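Local structure of phosphoribosylaminoimidazole carboxylase, ATPase subunit (Thermotoga maritima, 3AX6) at residues 69-74 against 259-264; 100-105 against 165-170; 131-136 against 153-158. The protein probably catalyses the ATP-dependent carboxylation of 5-aminoimidazole ribonucleotide with bicarbonate to N5-carboxyaminoimidazole ribonucleotide in purine biosynthesis, using an ATP-grasp fold. All coordinates share one frame; numbering follows the deposited sequence.

Interaction 1 of 3, residues 69-74 against 259-264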
loop_
_atom_site.group_PDB
_atom_site.type_symbol
_atom_site.label_atom_id
_atom_site.label_comp_id
_atom_site.label_asym_id
_atom_site.label_seq_id
_atom_site.Cartn_x
_atom_site.Cartn_y
_atom_site.Cartn_z
ATOM N N ASP A 69 18.022 1.235 6.436
ATOM C CA ASP A 69 17.053 0.276 6.959
ATOM C C ASP A 69 17.650 -0.700 7.969
ATOM O O ASP A 69 16.994 -1.657 8.374
ATOM C CB ASP A 69 16.372 -0.503 5.811
ATOM C CG ASP A 69 17.170 -1.711 5.349
ATOM O OD1 ASP A 69 16.577 -2.608 4.719
ATOM O OD2 ASP A 69 18.387 -1.775 5.600
ATOM N N LEU A 70 18.894 -0.452 8.369
ATOM C CA LEU A 70 19.569 -1.293 9.356
ATOM C C LEU A 70 20.612 -0.463 10.101
ATOM O O LEU A 70 21.004 0.606 9.642
ATOM C CB LEU A 70 20.244 -2.500 8.686
ATOM C CG LEU A 70 21.603 -2.313 8.007
ATOM C CD1 LEU A 70 22.200 -3.676 7.687
ATOM C CD2 LEU A 70 21.453 -1.476 6.753
ATOM N N GLU A 71 21.070 -0.959 11.242
ATOM C CA GLU A 71 22.046 -0.227 12.036
ATOM C C GLU A 71 23.495 -0.598 11.772
ATOM O O GLU A 71 24.382 0.245 11.876
ATOM C CB GLU A 71 21.743 -0.395 13.527
ATOM C CG GLU A 71 20.431 0.245 13.972
ATOM C CD GLU A 71 19.258 -0.716 13.935
ATOM O OE1 GLU A 71 19.068 -1.390 12.897
ATOM O OE2 GLU A 71 18.521 -0.791 14.945
ATOM N N HIS A 72 23.736 -1.857 11.436
ATOM C CA HIS A 72 25.091 -2.324 11.168
ATOM C C HIS A 72 25.610 -1.719 9.879
ATOM O O HIS A 72 25.669 -2.391 8.847
ATOM C CB HIS A 72 25.119 -3.850 11.055
ATOM C CG HIS A 72 24.525 -4.552 12.234
ATOM N ND1 HIS A 72 23.204 -4.400 12.602
ATOM C CD2 HIS A 72 25.071 -5.405 13.134
ATOM C CE1 HIS A 72 22.963 -5.129 13.678
ATOM N NE2 HIS A 72 24.079 -5.749 14.021
ATOM N N ILE A 73 25.986 -0.448 9.935
ATOM C CA ILE A 73 26.504 0.239 8.758
ATOM C C ILE A 73 27.690 1.097 9.158
ATOM O O ILE A 73 27.909 1.356 10.341
ATOM C CB ILE A 73 25.430 1.138 8.113
ATOM C CG1 ILE A 73 25.000 2.235 9.092
ATOM C CG2 ILE A 73 24.243 0.308 7.716
ATOM C CD1 ILE A 73 23.870 3.104 8.571
ATOM N N ASP A 74 28.458 1.531 8.170
ATOM C CA ASP A 74 29.618 2.368 8.430
ATOM C C ASP A 74 29.128 3.706 8.972
ATOM O O ASP A 74 28.999 4.684 8.231
ATOM C CB ASP A 74 30.400 2.581 7.138
ATOM C CG ASP A 74 31.719 3.265 7.368
ATOM O OD1 ASP A 74 31.975 3.707 8.509
ATOM O OD2 ASP A 74 32.497 3.369 6.402
ATOM N N ALA A 259 14.779 2.066 18.289
ATOM C CA ALA A 259 15.110 1.641 16.935
ATOM C C ALA A 259 14.988 2.877 16.036
ATOM O O ALA A 259 13.893 3.415 15.863
ATOM C CB ALA A 259 14.150 0.559 16.478
ATOM N N PRO A 260 16.110 3.337 15.447
ATOM C CA PRO A 260 16.157 4.513 14.567
ATOM C C PRO A 260 15.713 4.207 13.141
ATOM O O PRO A 260 16.439 4.485 12.181
ATOM C CB PRO A 260 17.624 4.901 14.621
ATOM C CG PRO A 260 18.272 3.554 14.566
ATOM C CD PRO A 260 17.453 2.744 15.572
ATOM N N ARG A 261 14.514 3.654 12.998
ATOM C CA ARG A 261 14.025 3.298 11.681
ATOM C C ARG A 261 12.650 2.679 11.805
ATOM O O ARG A 261 12.170 2.446 12.917
ATOM C CB ARG A 261 14.958 2.255 11.071
ATOM C CG ARG A 261 15.123 1.022 11.970
ATOM C CD ARG A 261 15.870 -0.108 11.268
ATOM N NE ARG A 261 16.120 -1.246 12.154
ATOM C CZ ARG A 261 15.178 -2.036 12.663
ATOM N NH1 ARG A 261 13.901 -1.827 12.383
ATOM N NH2 ARG A 261 15.515 -3.043 13.457
ATOM N N PRO A 262 11.984 2.430 10.660
ATOM C CA PRO A 262 10.659 1.810 10.673
ATOM C C PRO A 262 10.896 0.465 11.356
ATOM O O PRO A 262 11.916 -0.183 11.108
ATOM C CB PRO A 262 10.342 1.668 9.193
ATOM C CG PRO A 262 10.970 2.894 8.622
ATOM C CD PRO A 262 12.312 2.927 9.313
ATOM N N HIS A 263 9.972 0.047 12.211
ATOM C CA HIS A 263 10.148 -1.192 12.964
ATOM C C HIS A 263 9.045 -2.219 12.749
ATOM O O HIS A 263 7.897 -1.874 12.473
ATOM C CB HIS A 263 10.260 -0.823 14.446
ATOM C CG HIS A 263 10.626 -1.960 15.346
ATOM N ND1 HIS A 263 9.717 -2.916 15.746
ATOM C CD2 HIS A 263 11.791 -2.266 15.964
ATOM C CE1 HIS A 263 10.307 -3.760 16.576
ATOM N NE2 HIS A 263 11.564 -3.387 16.725
ATOM N N ASN A 264 9.400 -3.491 12.888
ATOM C CA ASN A 264 8.442 -4.566 12.706
ATOM C C ASN A 264 7.196 -4.392 13.568
ATOM O O ASN A 264 6.096 -4.753 13.154
ATOM C CB ASN A 264 9.101 -5.920 12.994
ATOM C CG ASN A 264 8.115 -7.076 12.919
ATOM O OD1 ASN A 264 7.606 -7.534 13.936
ATOM N ND2 ASN A 264 7.833 -7.540 11.709
#
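Glu71 and Arg261 form a salt bridge at the edge of the guanidinium, where NE of Arg261 donates to OE1 of Glu71 over 3.0 Å in a nearly straight bond (167° at the hydrogen). The acceptor lies almost in the guanidinium plane, but the donor stands above the plane of the carboxylate, and the two flat groups are turned 79° apart. The pairing is thus single rather than two-pronged: NH2 of Arg261 stays 4.0 Å from OE1 of Glu71. A bend in the Glu71 chain (chi2 93°) puts CD close to NE. Within its own loop Arg261 uses a second in-plane donor, NH1, on the carbonyl O of Pro262 at 2.9 Å, and together the two bonds fix the rotation of the guanidinium.

Van der Waals contacts complete the junction. CD of Arg261 rests 3.5 Å from the backbone O of Asp69, while CD of Pro260 approaches OE2 of Glu71 at 3.7 Å. An alanine in place of Arg261 would probably leave Glu71 without this ionic mate and the carbonyl of Pro262 without this donor.

Leu95 of helix 92-99 touches both Glu71 and Pro260. The contact joins a loop of the preATP-grasp region, between strand 65-68 and helix 75-83, to a loop of the ATP-grasp region, between strand 253-259 and helix 268-272.

Interaction 2 of 3, residues 100-105 against 165-170. With ADP (adenosine-5'-diphosphate), chain E.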
loop_
_atom_site.group_PDB
_atom_site.type_symbol
_atom_site.label_atom_id
_atom_site.label_comp_id
_atom_site.label_asym_id
_atom_site.label_seq_id
_atom_site.Cartn_x
_atom_site.Cartn_y
_atom_site.Cartn_z
ATOM N N ASP A 100 25.125 1.658 20.942
ATOM C CA ASP A 100 25.736 1.173 22.168
ATOM C C ASP A 100 24.727 1.329 23.296
ATOM O O ASP A 100 24.362 2.444 23.676
ATOM C CB ASP A 100 27.018 1.955 22.451
ATOM C CG ASP A 100 27.637 1.602 23.787
ATOM O OD1 ASP A 100 28.793 2.015 24.028
ATOM O OD2 ASP A 100 26.972 0.927 24.601
ATOM N N LYS A 101 24.275 0.199 23.825
ATOM C CA LYS A 101 23.280 0.204 24.881
ATOM C C LYS A 101 23.651 1.014 26.107
ATOM O O LYS A 101 22.779 1.600 26.737
ATOM C CB LYS A 101 22.945 -1.225 25.295
ATOM C CG LYS A 101 22.233 -2.032 24.222
ATOM C CD LYS A 101 21.580 -3.265 24.823
ATOM C CE LYS A 101 20.714 -3.981 23.808
ATOM N NZ LYS A 101 19.927 -5.069 24.447
ATOM N N PHE A 102 24.933 1.055 26.454
ATOM C CA PHE A 102 25.343 1.818 27.628
ATOM C C PHE A 102 25.252 3.320 27.382
ATOM O O PHE A 102 24.663 4.052 28.178
ATOM C CB PHE A 102 26.767 1.454 28.065
ATOM C CG PHE A 102 27.224 2.211 29.279
ATOM C CD1 PHE A 102 28.101 3.282 29.160
ATOM C CD2 PHE A 102 26.733 1.885 30.537
ATOM C CE1 PHE A 102 28.478 4.018 30.277
ATOM C CE2 PHE A 102 27.104 2.615 31.658
ATOM C CZ PHE A 102 27.977 3.684 31.529
ATOM N N VAL A 103 25.836 3.784 26.285
ATOM C CA VAL A 103 25.769 5.204 25.967
ATOM C C VAL A 103 24.292 5.581 25.831
ATOM O O VAL A 103 23.874 6.661 26.256
ATOM C CB VAL A 103 26.526 5.528 24.659
ATOM C CG1 VAL A 103 28.004 5.188 24.815
ATOM C CG2 VAL A 103 25.939 4.744 23.517
ATOM N N GLN A 104 23.500 4.673 25.260
ATOM C CA GLN A 104 22.068 4.908 25.093
ATOM C C GLN A 104 21.416 5.142 26.453
ATOM O O GLN A 104 20.668 6.099 26.628
ATOM C CB GLN A 104 21.405 3.719 24.391
ATOM C CG GLN A 104 19.882 3.777 24.394
ATOM C CD GLN A 104 19.250 2.649 23.607
ATOM O OE1 GLN A 104 18.283 2.031 24.059
ATOM N NE2 GLN A 104 19.782 2.378 22.424
ATOM N N LYS A 105 21.707 4.267 27.415
ATOM C CA LYS A 105 21.164 4.393 28.771
ATOM C C LYS A 105 21.643 5.692 29.430
ATOM O O LYS A 105 20.881 6.381 30.105
ATOM C CB LYS A 105 21.600 3.202 29.632
ATOM C CG LYS A 105 20.962 1.870 29.256
ATOM C CD LYS A 105 19.458 1.922 29.441
ATOM C CE LYS A 105 18.793 0.616 29.045
ATOM N NZ LYS A 105 17.310 0.710 29.160
ATOM N N GLU A 165 32.600 -6.279 26.742
ATOM C CA GLU A 165 32.098 -5.085 27.397
ATOM C C GLU A 165 30.587 -5.147 27.502
ATOM O O GLU A 165 29.874 -5.097 26.501
ATOM C CB GLU A 165 32.518 -3.850 26.615
ATOM C CG GLU A 165 34.013 -3.704 26.517
ATOM C CD GLU A 165 34.415 -2.630 25.547
ATOM O OE1 GLU A 165 35.633 -2.424 25.367
ATOM O OE2 GLU A 165 33.515 -1.993 24.961
ATOM N N THR A 166 30.107 -5.269 28.729
ATOM C CA THR A 166 28.684 -5.348 28.986
ATOM C C THR A 166 28.390 -4.374 30.102
ATOM O O THR A 166 29.298 -3.761 30.650
ATOM C CB THR A 166 28.279 -6.750 29.477
ATOM O OG1 THR A 166 28.844 -6.978 30.774
ATOM C CG2 THR A 166 28.780 -7.823 28.518
ATOM N N TYR A 167 27.115 -4.219 30.421
ATOM C CA TYR A 167 26.719 -3.356 31.516
ATOM C C TYR A 167 25.648 -4.134 32.257
ATOM O O TYR A 167 25.149 -5.142 31.761
ATOM C CB TYR A 167 26.186 -2.003 31.017
ATOM C CG TYR A 167 24.870 -2.048 30.267
ATOM C CD1 TYR A 167 24.798 -2.526 28.956
ATOM C CD2 TYR A 167 23.693 -1.600 30.867
ATOM C CE1 TYR A 167 23.583 -2.555 28.261
ATOM C CE2 TYR A 167 22.474 -1.627 30.181
ATOM C CZ TYR A 167 22.427 -2.104 28.882
ATOM O OH TYR A 167 21.221 -2.130 28.213
ATOM N N LEU A 168 25.313 -3.682 33.454
ATOM C CA LEU A 168 24.309 -4.349 34.261
ATOM C C LEU A 168 23.109 -3.444 34.482
ATOM O O LEU A 168 23.218 -2.218 34.419
ATOM C CB LEU A 168 24.905 -4.714 35.626
ATOM C CG LEU A 168 25.481 -6.097 35.916
ATOM C CD1 LEU A 168 26.419 -6.555 34.830
ATOM C CD2 LEU A 168 26.200 -6.029 37.252
ATOM N N GLU A 169 21.957 -4.053 34.722
ATOM C CA GLU A 169 20.761 -3.289 35.035
ATOM C C GLU A 169 19.863 -4.127 35.934
ATOM O O GLU A 169 19.898 -5.362 35.899
ATOM C CB GLU A 169 20.028 -2.808 33.770
ATOM C CG GLU A 169 19.383 -3.842 32.880
ATOM C CD GLU A 169 18.675 -3.188 31.692
ATOM O OE1 GLU A 169 19.330 -2.419 30.959
ATOM O OE2 GLU A 169 17.466 -3.433 31.489
ATOM N N GLU A 170 19.087 -3.446 36.766
ATOM C CA GLU A 170 18.206 -4.118 37.707
ATOM C C GLU A 170 17.159 -4.962 37.001
ATOM O O GLU A 170 16.729 -4.635 35.892
ATOM C CB GLU A 170 17.517 -3.090 38.602
ATOM C CG GLU A 170 16.543 -2.186 37.869
ATOM C CD GLU A 170 15.800 -1.267 38.810
ATOM O OE1 GLU A 170 15.222 -1.781 39.793
ATOM O OE2 GLU A 170 15.789 -0.038 38.568
HETATM P PB ADP E . 17.300 -7.724 22.579
HETATM O O1B ADP E . 16.103 -6.967 22.118
HETATM O O2B ADP E . 17.032 -9.309 22.372
HETATM O O3B ADP E . 18.631 -7.231 21.675
HETATM P PA ADP E . 16.389 -6.958 25.096
HETATM O O1A ADP E . 16.809 -5.750 25.846
HETATM O O2A ADP E . 15.059 -6.597 24.240
HETATM O O3A ADP E . 17.657 -7.444 24.161
HETATM O "O5'" ADP E . 16.098 -8.147 26.170
HETATM C "C5'" ADP E . 15.164 -9.075 25.593
HETATM C "C4'" ADP E . 14.128 -9.514 26.635
HETATM O "O4'" ADP E . 14.752 -9.702 27.947
HETATM C "C3'" ADP E . 13.029 -8.453 26.818
HETATM O "O3'" ADP E . 11.967 -8.601 25.863
HETATM C "C2'" ADP E . 12.590 -8.671 28.264
HETATM O "O2'" ADP E . 11.542 -9.640 28.348
HETATM C "C1'" ADP E . 13.881 -9.128 28.970
HETATM N N9 ADP E . 14.534 -8.013 29.689
HETATM C C8 ADP E . 15.318 -7.020 29.152
HETATM N N7 ADP E . 15.718 -6.204 30.081
HETATM C C5 ADP E . 15.230 -6.609 31.272
HETATM C C6 ADP E . 15.318 -6.137 32.611
HETATM N N6 ADP E . 16.043 -5.005 32.904
HETATM N N1 ADP E . 14.679 -6.816 33.589
HETATM C C2 ADP E . 13.968 -7.917 33.326
HETATM N N3 ADP E . 13.858 -8.394 32.083
HETATM C C4 ADP E . 14.463 -7.779 31.040
HETATM O O HOH W 1 16.177 -1.623 29.554
#
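OE2 of Glu169, whose other carboxylate oxygen faces Lys105, is gripped by three groups. The adenine amino group N6 of ADP donates to it at 2.5 Å, unusually short and so of doubtful exact length; Lys138 adds a salt bridge, and a water donates a further bond. That water accepts from NZ of Lys105 at 2.6 Å, linking helix and strand indirectly; the direct approach, CE of Lys105 to OE1 of Glu169, is 3.6 Å. Since the backbone O of Glu170 also accepts from ADP N6 at 3.1 Å, Glu169 and Glu170 together engage both hydrogens of the amino group, as befits an adenine pocket of the ATP-grasp fold.

Tyr167 carries most of the packing. Its chi1 of 68° places CG between the backbone N and the carbonyl carbon, and the ring rises from the strand to the first turn of the helix. The backbone N of Phe102 lies over one ring face, while CB of Lys101 comes within 3.3 Å of CE1 of Tyr167, the two side chains crossing at about a right angle. Beyond it the extended Lys101 chain runs on to the phosphates, where NZ makes a weak bond to O3A of ADP. CD2 of Phe102 adds an apolar contact with CB of Tyr167 at 4.0 Å.

Asp100 caps the helix start, OD2 accepting from Phe102 N, and OD1 pairs with Arg140. The axes of helix 101-105 and strand 166-170 pass 9.2 Å apart, their N-to-C directions 45° from each other, and the strand lies between strands 118-120 and 135-139.

Interaction 3 of 3, residues 131-136 against 153-158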
loop_
_atom_site.group_PDB
_atom_site.type_symbol
_atom_site.label_atom_id
_atom_site.label_comp_id
_atom_site.label_asym_id
_atom_site.label_seq_id
_atom_site.Cartn_x
_atom_site.Cartn_y
_atom_site.Cartn_z
ATOM N N PHE A 131 24.918 -5.143 43.317
ATOM C CA PHE A 131 23.621 -5.044 42.657
ATOM C C PHE A 131 22.660 -6.054 43.276
ATOM O O PHE A 131 21.473 -5.773 43.445
ATOM C CB PHE A 131 23.773 -5.317 41.156
ATOM C CG PHE A 131 23.321 -4.179 40.281
ATOM C CD1 PHE A 131 21.981 -3.807 40.237
ATOM C CD2 PHE A 131 24.233 -3.485 39.495
ATOM C CE1 PHE A 131 21.559 -2.760 39.420
ATOM C CE2 PHE A 131 23.825 -2.439 38.677
ATOM C CZ PHE A 131 22.483 -2.075 38.637
ATOM N N GLY A 132 23.183 -7.229 43.613
ATOM C CA GLY A 132 22.359 -8.261 44.209
ATOM C C GLY A 132 21.670 -9.143 43.187
ATOM O O GLY A 132 21.301 -8.692 42.103
ATOM N N PHE A 133 21.488 -10.409 43.536
ATOM C CA PHE A 133 20.842 -11.363 42.649
ATOM C C PHE A 133 19.315 -11.308 42.766
ATOM O O PHE A 133 18.766 -11.168 43.862
ATOM C CB PHE A 133 21.332 -12.782 42.958
ATOM C CG PHE A 133 22.824 -12.953 42.844
ATOM C CD1 PHE A 133 23.622 -13.010 43.983
ATOM C CD2 PHE A 133 23.433 -13.070 41.593
ATOM C CE1 PHE A 133 25.003 -13.184 43.881
ATOM C CE2 PHE A 133 24.813 -13.243 41.480
ATOM C CZ PHE A 133 25.597 -13.301 42.625
ATOM N N PRO A 134 18.608 -11.421 41.629
ATOM C CA PRO A 134 19.190 -11.590 40.299
ATOM C C PRO A 134 19.461 -10.236 39.668
ATOM O O PRO A 134 18.904 -9.223 40.095
ATOM C CB PRO A 134 18.103 -12.341 39.556
ATOM C CG PRO A 134 16.868 -11.670 40.086
ATOM C CD PRO A 134 17.148 -11.615 41.581
ATOM N N VAL A 135 20.322 -10.223 38.657
ATOM C CA VAL A 135 20.642 -8.991 37.947
ATOM C C VAL A 135 20.762 -9.309 36.455
ATOM O O VAL A 135 21.128 -10.420 36.074
ATOM C CB VAL A 135 21.951 -8.352 38.468
ATOM C CG1 VAL A 135 23.145 -9.193 38.078
ATOM C CG2 VAL A 135 22.080 -6.945 37.929
ATOM N N VAL A 136 20.436 -8.335 35.614
ATOM C CA VAL A 136 20.488 -8.539 34.173
ATOM C C VAL A 136 21.738 -7.951 33.534
ATOM O O VAL A 136 22.063 -6.781 33.741
ATOM C CB VAL A 136 19.256 -7.924 33.490
ATOM C CG1 VAL A 136 19.220 -8.318 32.023
ATOM C CG2 VAL A 136 18.000 -8.379 34.194
ATOM N N LYS A 153 21.405 -15.132 37.955
ATOM C CA LYS A 153 20.604 -15.533 39.106
ATOM C C LYS A 153 21.415 -15.805 40.375
ATOM O O LYS A 153 20.895 -15.676 41.482
ATOM C CB LYS A 153 19.774 -16.766 38.743
ATOM C CG LYS A 153 18.896 -16.567 37.500
ATOM C CD LYS A 153 18.141 -17.834 37.119
ATOM C CE LYS A 153 19.091 -18.982 36.792
ATOM N NZ LYS A 153 19.981 -18.681 35.636
ATOM N N ASN A 154 22.685 -16.171 40.214
ATOM C CA ASN A 154 23.565 -16.454 41.350
ATOM C C ASN A 154 25.031 -16.498 40.918
ATOM O O ASN A 154 25.354 -16.204 39.767
ATOM C CB ASN A 154 23.178 -17.788 41.990
ATOM C CG ASN A 154 22.995 -18.896 40.969
ATOM O OD1 ASN A 154 23.901 -19.201 40.193
ATOM N ND2 ASN A 154 21.818 -19.506 40.968
ATOM N N GLU A 155 25.915 -16.859 41.843
ATOM C CA GLU A 155 27.347 -16.951 41.554
ATOM C C GLU A 155 27.652 -17.861 40.366
ATOM O O GLU A 155 28.404 -17.491 39.466
ATOM C CB GLU A 155 28.110 -17.482 42.769
ATOM C CG GLU A 155 28.441 -16.455 43.829
ATOM C CD GLU A 155 29.254 -17.056 44.964
ATOM O OE1 GLU A 155 29.846 -16.281 45.745
ATOM O OE2 GLU A 155 29.296 -18.302 45.076
ATOM N N LYS A 156 27.074 -19.060 40.379
ATOM C CA LYS A 156 27.293 -20.030 39.313
ATOM C C LYS A 156 27.181 -19.425 37.920
ATOM O O LYS A 156 27.926 -19.802 37.013
ATOM C CB LYS A 156 26.300 -21.194 39.435
ATOM C CG LYS A 156 26.604 -22.192 40.552
ATOM C CD LYS A 156 27.917 -22.953 40.327
ATOM C CE LYS A 156 27.906 -23.828 39.065
ATOM N NZ LYS A 156 28.017 -23.052 37.790
ATOM N N ASP A 157 26.254 -18.490 37.744
ATOM C CA ASP A 157 26.059 -17.881 36.441
ATOM C C ASP A 157 27.174 -16.933 36.016
ATOM O O ASP A 157 27.278 -16.591 34.840
ATOM C CB ASP A 157 24.704 -17.171 36.384
ATOM C CG ASP A 157 23.541 -18.144 36.427
ATOM O OD1 ASP A 157 23.761 -19.341 36.155
ATOM O OD2 ASP A 157 22.408 -17.720 36.723
ATOM N N LEU A 158 28.018 -16.519 36.955
ATOM C CA LEU A 158 29.113 -15.621 36.604
ATOM C C LEU A 158 30.119 -16.295 35.666
ATOM O O LEU A 158 30.880 -15.617 34.966
ATOM C CB LEU A 158 29.820 -15.122 37.864
ATOM C CG LEU A 158 28.994 -14.208 38.776
ATOM C CD1 LEU A 158 29.880 -13.670 39.886
ATOM C CD2 LEU A 158 28.408 -13.057 37.972
#
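Phe133 lays one face of its ring on the backbone of Asn154, and this is the centre of the contact. CA of Asn154 stands 3.7 Å from the ring centroid, 24° off the normal and offset toward the rim, a CH-pi arrangement. Chi1 (-58°) sets CG anti to the carbonyl carbon, beside the backbone N, and chi2 then turns the ring face to Asn154. Successive side-chain atoms meet successive backbone groups: CB of Phe133 lies 3.3 Å from the carbonyl O of Lys153, CE2 lies 3.3 Å from the carbonyl carbon of Asn154, and CZ ends near the backbone N of Glu155.

A cis peptide bond joins Phe133 to Pro134, whose CB comes to 4.1 Å from CA of Lys153. Two consecutive residues thus meet the same turn, the ring over the backbone at Asn154, the proline at CA of Lys153. Just before them, Gly132 has a positive phi, with backbone angles at which a CB would press against the carbonyl O of Phe131. The contact joins the approach to strand 135-139 to the loop after strand 149-152, its neighbour in the antiparallel sheet of the ATP-grasp region.

The other side is held by its own polar bonds. Lys153 folds its chain back at chi3 and chi4, the latter (-61°) placing NZ 2.8 Å from OD2 of Asp157 in a salt bridge. The backbone N of Lys153 donates to the anti lone pair of that OD2 at 3.0 Å, whereas NZ comes from the syn side. Two donors on one oxygen pin the turn.

The chemistry therefore divides: charge and hydrogen bonds shape segment 153-158 from within, while its grip on Phe133 and Pro134, at the protein surface, rests on dispersion and the weak polarity of a C-H over an aromatic face.

In the fold
Followed from the N terminus, the chain opens interaction 1 at residues 69-74, interaction 2 at 100-105 and interaction 3 at 131-136, then closes them in reverse: interaction 3 at 153-158, interaction 2 at 165-170 and interaction 1 at 259-264. The three loops are concentric and none cross. Interactions 2 and 3 touch, their strands 166-170 and 135-139 being neighbours in one antiparallel sheet, where Glu169 N and Val136 O probably form a hydrogen bond. Interaction 1 lies apart and ties the preATP-grasp region to the ATP-grasp region; interaction 2 sets helix 101-110 on the sheet beside ADP; interaction 3 joins the start of strand 135-139 to the loop after strand 149-152.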